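Local structure of cytochrome cL (2D0W) at residues E3-T8 with G90-I95; G18-E23 with L110-M115. The protein carries electrons through a bound c-type heme in the periplasm and probably serves as the electron acceptor of methanol dehydrogenase in methanol oxidation. All coordinates share one frame; numbering follows the deposited sequence.

Interaction 1. Residues E3-T8 with G90-I95; sequences EVFRNT and GLFETI. With HEM (protoporphyrin IX containing Fe), chain H.
The ring of Phe5 has Phe92 over one face and the CG methylene of Glu93 at its edge. Phe92 turns an edge toward that face in an edge-to-face pair, centroids 4.8 Å apart and planes at 50°, with its CE2 above the centre of the Phe5 ring. The first torsion of Phe92 sets CG anti to its backbone N (chi1 171°), which carries the ring from the helix to the aromatic of the incoming chain. Both sites are buried, and a flat apolar ring packs there without a polar atom to satisfy.

The methylenes of Glu93 pack on Phe5 and the loop backbone, while Glu93 OE2 accepts the backbone N-H of Arg6 at 2.9 Å, nearly straight (162°) but from above the carboxylate plane. Waters link the same carboxylate to Val4 O and to Thr8 OG1, so a buried acidic group is well supplied with polar partners. A third water joins Thr8 N to Glu93 O. The two threonines cross obliquely, with Thr8 OG1 2.6 Å from Thr94 OG1; Thr94 OG1 also bonds Asn85 OD1, and Thr94 CG2 lies 3.6 Å from heme C2A.

The N-terminal loop thus lines one flank of helix 88-97, whose heme-facing flank bears Leu91 and Ile95; Met34 of helix 28-36 touches both rings, and Phe92 also meets Phe33, Phe96 and, from helix 112-124, Met115 and Ile119.

Interaction 2. Residues G18-E23 with L110-M115; sequences GQAPKE and LELDNM
Van der Waals contact, part of it carbon against backbone oxygen, carries this meeting between the turn after helix 16-19 and the start of helix 112-124. Pro21 is central. Its ring lies against the backbone of Leu110 and Glu111, with Pro21 CD 3.2 Å from Leu110 O and Pro21 CG 3.6 Å from Glu111 N. In proline CD takes the place of the N-H, so carbon faces the carbonyl and the contact is van der Waals or at most weakly polar. Pro21 CB meets Glu111 CG at 3.7 Å. Beside it, the small methyl of Ala20 faces the isobutyl end of Leu112, and the leucine, buried, also packs on Val30 and Met34 of helix 28-36.

Polar and charged groups lie at the exposed margin. Glu111 CG approaches Glu23 O at 3.1 Å, a carbon-to-oxygen contact alongside the chain. Glu111 is extended beyond CG whereas Glu23 is bent at chi2 (77°), and this brings Glu23 OE1 within 4.3 Å of Glu111 OE2. Two like charges so near would be expected to repel and perhaps raise the proton affinity of one of them. A backbone hydrogen bond between Asp113 and Gly24 ties the helix start to the residue following the loop segment. Pro21 O accepts from Arg25 NH1 within the loop, and Asp113 OD1 is bonded to Thr27 OG1 and Tyr41 OH.

Glu111 occupies the N-cap position, and its carbonyl takes the Met115 N-H at 2.8 Å in the first turn. The helix so begun is the last of the cytochrome c core, though two more follow in this chain; the side chain of Leu110, leaving its backbone away from the loop, comes within about 4 Å of the heme.

Overall arrangement
Interactions 1 and 2, their centres about 14 Å apart, fasten two successive parts of the N-terminal arm to two helices of the heme domain, 88-97 and 112-124. Their segments alternate along the chain, and the helices that receive the arm touch each other directly: Phe92 CD1 lies 3.5 Å from Met115 CG, Phe92 CE1 3.9 Å from Leu112 CD1, and Ile95 CG2 3.8 Å from Met115 SD. Phe92 therefore belongs to both neighbourhoods. The heme is the other common element: Leu91, Thr94 and Ile95 of interaction 1 line its pocket, and the side chain of Leu110 in interaction 2 comes within about 4 Å of it.

Interaction 1. Residues E3-T8 with G90-I95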
loop_
_atom_site.group_PDB
_atom_site.type_symbol
_atom_site.label_atom_id
_atom_site.label_comp_id
_atom_site.label_asym_id
_atom_site.label_seq_id
_atom_site.Cartn_x
_atom_site.Cartn_y
_atom_site.Cartn_z
ATOM N N GLU A 3 -5.038 11.212 12.374
ATOM C CA GLU A 3 -5.201 9.816 12.734
ATOM C C GLU A 3 -4.325 9.464 13.925
ATOM O O GLU A 3 -3.261 10.039 14.136
ATOM C CB GLU A 3 -4.800 8.924 11.560
ATOM C CG GLU A 3 -5.610 9.124 10.290
ATOM C CD GLU A 3 -7.049 8.678 10.424
ATOM O OE1 GLU A 3 -7.893 9.305 9.786
ATOM O OE2 GLU A 3 -7.370 7.705 11.143
ATOM N N VAL A 4 -4.786 8.493 14.694
ATOM C CA VAL A 4 -3.958 7.841 15.683
ATOM C C VAL A 4 -3.657 6.432 15.149
ATOM O O VAL A 4 -4.573 5.695 14.824
ATOM C CB VAL A 4 -4.677 7.775 17.041
ATOM C CG1 VAL A 4 -3.852 6.960 18.024
ATOM C CG2 VAL A 4 -4.978 9.221 17.570
ATOM N N PHE A 5 -2.385 6.082 15.025
ATOM C CA PHE A 5 -2.035 4.764 14.456
ATOM C C PHE A 5 -1.698 3.765 15.538
ATOM O O PHE A 5 -1.025 4.115 16.506
ATOM C CB PHE A 5 -0.895 4.894 13.462
ATOM C CG PHE A 5 -1.204 5.831 12.325
ATOM C CD1 PHE A 5 -2.023 5.426 11.299
ATOM C CD2 PHE A 5 -0.707 7.151 12.321
ATOM C CE1 PHE A 5 -2.341 6.298 10.236
ATOM C CE2 PHE A 5 -0.991 8.019 11.283
ATOM C CZ PHE A 5 -1.823 7.608 10.241
ATOM N N ARG A 6 -2.210 2.541 15.383
ATOM C CA ARG A 6 -2.058 1.471 16.379
ATOM C C ARG A 6 -1.584 0.172 15.756
ATOM O O ARG A 6 -1.952 -0.189 14.626
ATOM C CB ARG A 6 -3.367 1.243 17.176
ATOM C CG ARG A 6 -3.844 2.457 17.990
ATOM C CD ARG A 6 -4.661 2.078 19.233
ATOM N NE ARG A 6 -4.739 3.186 20.196
ATOM C CZ ARG A 6 -3.873 3.396 21.189
ATOM N NH1 ARG A 6 -2.847 2.576 21.375
ATOM N NH2 ARG A 6 -4.028 4.436 22.005
ATOM N N ASN A 7 -0.830 -0.576 16.532
ATOM C CA ASN A 7 -0.419 -1.885 16.099
ATOM C C ASN A 7 -1.620 -2.814 15.769
ATOM O O ASN A 7 -2.503 -3.035 16.599
ATOM C CB ASN A 7 0.510 -2.489 17.161
ATOM C CG ASN A 7 1.169 -3.769 16.695
ATOM O OD1 ASN A 7 2.342 -3.766 16.412
ATOM N ND2 ASN A 7 0.413 -4.857 16.607
ATOM N N THR A 8 -1.624 -3.331 14.539
ATOM C CA THR A 8 -2.622 -4.300 14.042
ATOM C C THR A 8 -2.973 -5.434 15.026
ATOM O O THR A 8 -4.175 -5.712 15.284
ATOM C CB THR A 8 -2.187 -4.831 12.666
ATOM O OG1 THR A 8 -2.297 -3.757 11.739
ATOM C CG2 THR A 8 -3.087 -5.898 12.151
ATOM N N GLY A 90 -5.487 0.784 7.940
ATOM C CA GLY A 90 -5.116 -0.523 8.508
ATOM C C GLY A 90 -3.890 -1.129 7.872
ATOM O O GLY A 90 -3.010 -1.629 8.572
ATOM N N LEU A 91 -3.838 -1.098 6.545
ATOM C CA LEU A 91 -2.698 -1.582 5.783
ATOM C C LEU A 91 -1.422 -0.825 6.176
ATOM O O LEU A 91 -0.361 -1.425 6.476
ATOM C CB LEU A 91 -2.996 -1.478 4.258
ATOM C CG LEU A 91 -1.940 -2.066 3.329
ATOM C CD1 LEU A 91 -1.617 -3.421 3.828
ATOM C CD2 LEU A 91 -2.381 -2.156 1.859
ATOM N N PHE A 92 -1.527 0.492 6.266
ATOM C CA PHE A 92 -0.399 1.281 6.710
ATOM C C PHE A 92 0.076 0.782 8.099
ATOM O O PHE A 92 1.292 0.585 8.325
ATOM C CB PHE A 92 -0.810 2.766 6.742
ATOM C CG PHE A 92 0.212 3.696 7.392
ATOM C CD1 PHE A 92 1.215 4.286 6.634
ATOM C CD2 PHE A 92 0.167 3.968 8.761
ATOM C CE1 PHE A 92 2.145 5.149 7.226
ATOM C CE2 PHE A 92 1.092 4.810 9.363
ATOM C CZ PHE A 92 2.084 5.415 8.590
ATOM N N GLU A 93 -0.882 0.588 9.017
ATOM C CA GLU A 93 -0.554 0.230 10.402
ATOM C C GLU A 93 0.123 -1.164 10.389
ATOM O O GLU A 93 1.132 -1.372 11.061
ATOM C CB GLU A 93 -1.843 0.230 11.270
ATOM C CG GLU A 93 -2.496 1.561 11.539
ATOM C CD GLU A 93 -3.845 1.449 12.305
ATOM O OE1 GLU A 93 -4.653 0.542 11.968
ATOM O OE2 GLU A 93 -4.104 2.267 13.246
ATOM N N THR A 94 -0.383 -2.098 9.578
ATOM C CA THR A 94 0.219 -3.448 9.498
ATOM C C THR A 94 1.649 -3.361 8.986
ATOM O O THR A 94 2.578 -3.913 9.597
ATOM C CB THR A 94 -0.641 -4.363 8.645
ATOM O OG1 THR A 94 -1.918 -4.450 9.272
ATOM C CG2 THR A 94 -0.023 -5.773 8.493
ATOM N N ILE A 95 1.846 -2.614 7.899
ATOM C CA ILE A 95 3.188 -2.424 7.348
ATOM C C ILE A 95 4.076 -1.674 8.310
ATOM O O ILE A 95 5.193 -2.118 8.544
ATOM C CB ILE A 95 3.186 -1.765 5.945
ATOM C CG1 ILE A 95 2.247 -2.558 5.045
ATOM C CG2 ILE A 95 4.632 -1.763 5.332
ATOM C CD1 ILE A 95 1.731 -1.775 3.803
HETATM C CHA HEM H . 1.448 -10.473 7.019
HETATM C CHB HEM H . 2.607 -6.787 4.044
HETATM C CHC HEM H . 7.353 -7.888 4.225
HETATM C CHD HEM H . 5.990 -12.146 6.119
HETATM C C1A HEM H . 1.315 -9.311 6.257
HETATM C C2A HEM H . 0.136 -8.472 6.078
HETATM C C3A HEM H . 0.463 -7.487 5.241
HETATM C C4A HEM H . 1.865 -7.616 4.864
HETATM C CMA HEM H . -0.463 -6.346 4.709
HETATM C CAA HEM H . -1.258 -8.739 6.688
HETATM C CBA HEM H . -1.981 -9.678 5.706
HETATM C CGA HEM H . -3.441 -9.903 6.080
HETATM O O1A HEM H . -3.997 -9.131 6.898
HETATM O O2A HEM H . -4.035 -10.873 5.552
HETATM C C1B HEM H . 3.995 -6.725 3.871
HETATM C C2B HEM H . 4.812 -5.762 3.125
HETATM C C3B HEM H . 6.024 -6.013 3.249
HETATM C C4B HEM H . 6.195 -7.216 4.002
HETATM C CMB HEM H . 4.152 -4.667 2.288
HETATM C CAB HEM H . 7.181 -5.056 2.920
HETATM C CBB HEM H . 7.200 -3.843 3.381
HETATM C C1C HEM H . 7.406 -9.166 4.737
HETATM C C2C HEM H . 8.619 -9.937 5.076
HETATM C C3C HEM H . 8.234 -11.113 5.536
HETATM C C4C HEM H . 6.766 -11.112 5.647
HETATM C CMC HEM H . 9.955 -9.591 4.436
HETATM C CAC HEM H . 9.040 -12.438 5.729
HETATM C CBC HEM H . 10.200 -12.333 6.318
HETATM C C1D HEM H . 4.708 -12.099 6.629
HETATM C C2D HEM H . 4.074 -13.108 7.456
HETATM C C3D HEM H . 2.670 -12.588 7.747
HETATM C C4D HEM H . 2.560 -11.321 7.049
HETATM C CMD HEM H . 4.715 -14.441 7.950
HETATM C CAD HEM H . 1.533 -13.238 8.615
HETATM C CBD HEM H . 1.603 -12.426 9.911
HETATM C CGD HEM H . 0.381 -12.566 10.785
HETATM O O1D HEM H . 0.286 -11.889 11.825
HETATM O O2D HEM H . -0.509 -13.344 10.413
HETATM N NA HEM H . 2.321 -8.756 5.488
HETATM N NB HEM H . 4.935 -7.629 4.320
HETATM N NC HEM H . 6.298 -9.893 5.148
HETATM N ND HEM H . 3.774 -11.093 6.402
HETATM FE FE HEM H . 4.350 -9.274 5.405
HETATM O O HOH W 1 -5.975 3.048 15.332
HETATM O O HOH W 2 0.945 -2.952 13.186
HETATM O O HOH W 3 -4.736 -2.203 11.771
#

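Interaction 2. Residues G18-E23 with L110-M115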
loop_
_atom_site.group_PDB
_atom_site.type_symbol
_atom_site.label_atom_id
_atom_site.label_comp_id
_atom_site.label_asym_id
_atom_site.label_seq_id
_atom_site.Cartn_x
_atom_site.Cartn_y
_atom_site.Cartn_z
ATOM N N GLY A 18 8.207 9.401 15.610
ATOM C CA GLY A 18 9.447 9.008 16.237
ATOM C C GLY A 18 10.220 8.013 15.405
ATOM O O GLY A 18 11.452 8.025 15.414
ATOM N N GLN A 19 9.491 7.167 14.668
ATOM C CA GLN A 19 10.066 5.994 14.026
ATOM C C GLN A 19 10.262 6.130 12.534
ATOM O O GLN A 19 11.230 5.604 12.000
ATOM C CB GLN A 19 9.275 4.721 14.386
ATOM C CG GLN A 19 9.537 4.172 15.813
ATOM C CD GLN A 19 10.875 3.427 15.947
ATOM O OE1 GLN A 19 11.085 2.385 15.320
ATOM N NE2 GLN A 19 11.770 3.957 16.783
ATOM N N ALA A 20 9.352 6.826 11.857
ATOM C CA ALA A 20 9.518 7.103 10.429
ATOM C C ALA A 20 10.813 7.879 10.129
ATOM O O ALA A 20 11.237 8.708 10.931
ATOM C CB ALA A 20 8.342 7.845 9.931
ATOM N N PRO A 21 11.460 7.602 8.964
ATOM C CA PRO A 21 12.596 8.416 8.493
ATOM C C PRO A 21 12.296 9.909 8.595
ATOM O O PRO A 21 11.139 10.302 8.471
ATOM C CB PRO A 21 12.683 8.026 7.009
ATOM C CG PRO A 21 12.195 6.602 6.986
ATOM C CD PRO A 21 11.155 6.485 8.055
ATOM N N LYS A 22 13.308 10.752 8.798
ATOM C CA LYS A 22 13.054 12.216 8.816
ATOM C C LYS A 22 12.582 12.767 7.443
ATOM O O LYS A 22 11.750 13.678 7.374
ATOM C CB LYS A 22 14.270 13.014 9.339
ATOM C CG LYS A 22 14.044 13.736 10.692
ATOM C CD LYS A 22 13.542 12.803 11.824
ATOM C CE LYS A 22 12.680 13.496 12.862
ATOM N NZ LYS A 22 11.729 14.533 12.304
ATOM N N GLU A 23 13.114 12.214 6.362
ATOM C CA GLU A 23 12.833 12.681 5.012
ATOM C C GLU A 23 11.549 12.069 4.479
ATOM O O GLU A 23 11.132 11.031 4.951
ATOM C CB GLU A 23 13.996 12.305 4.073
ATOM C CG GLU A 23 15.380 12.729 4.594
ATOM C CD GLU A 23 15.934 11.816 5.705
ATOM O OE1 GLU A 23 15.391 10.691 5.974
ATOM O OE2 GLU A 23 16.928 12.254 6.329
ATOM N N LEU A 110 10.900 2.834 5.615
ATOM C CA LEU A 110 10.254 3.493 4.462
ATOM C C LEU A 110 9.977 4.956 4.770
ATOM O O LEU A 110 9.331 5.237 5.769
ATOM C CB LEU A 110 8.872 2.835 4.245
ATOM C CG LEU A 110 8.856 1.399 3.708
ATOM C CD1 LEU A 110 7.621 0.546 4.192
ATOM C CD2 LEU A 110 8.912 1.547 2.225
ATOM N N GLU A 111 10.391 5.894 3.915
ATOM C CA GLU A 111 9.834 7.258 4.026
ATOM C C GLU A 111 8.332 7.224 3.807
ATOM O O GLU A 111 7.815 6.439 2.986
ATOM C CB GLU A 111 10.500 8.223 3.048
ATOM C CG GLU A 111 11.992 8.448 3.385
ATOM C CD GLU A 111 12.774 9.066 2.236
ATOM O OE1 GLU A 111 12.121 9.608 1.306
ATOM O OE2 GLU A 111 14.042 9.010 2.251
ATOM N N LEU A 112 7.632 8.084 4.551
ATOM C CA LEU A 112 6.183 8.087 4.567
ATOM C C LEU A 112 5.591 8.179 3.167
ATOM O O LEU A 112 4.593 7.504 2.882
ATOM C CB LEU A 112 5.657 9.204 5.468
ATOM C CG LEU A 112 5.834 8.936 6.977
ATOM C CD1 LEU A 112 5.169 7.639 7.430
ATOM C CD2 LEU A 112 7.273 8.852 7.263
ATOM N N ASP A 113 6.221 8.988 2.303
ATOM C CA ASP A 113 5.715 9.195 0.931
ATOM C C ASP A 113 5.867 7.896 0.135
ATOM O O ASP A 113 4.980 7.537 -0.641
ATOM C CB ASP A 113 6.450 10.357 0.243
ATOM C CG ASP A 113 5.762 10.806 -1.062
ATOM O OD1 ASP A 113 4.554 11.132 -1.055
ATOM O OD2 ASP A 113 6.446 10.794 -2.111
ATOM N N ASN A 114 6.973 7.196 0.380
ATOM C CA ASN A 114 7.219 5.909 -0.258
ATOM C C ASN A 114 6.300 4.836 0.270
ATOM O O ASN A 114 5.839 4.000 -0.487
ATOM C CB ASN A 114 8.689 5.489 -0.157
ATOM C CG ASN A 114 9.595 6.304 -1.127
ATOM O OD1 ASN A 114 9.166 6.741 -2.157
ATOM N ND2 ASN A 114 10.828 6.514 -0.751
ATOM N N MET A 115 6.030 4.863 1.569
ATOM C CA MET A 115 5.044 3.945 2.150
ATOM C C MET A 115 3.742 4.049 1.402
ATOM O O MET A 115 3.028 3.052 1.189
ATOM C CB MET A 115 4.805 4.304 3.622
ATOM C CG MET A 115 3.612 3.575 4.210
ATOM S SD MET A 115 4.022 1.856 4.558
ATOM C CE MET A 115 4.757 2.078 6.175
#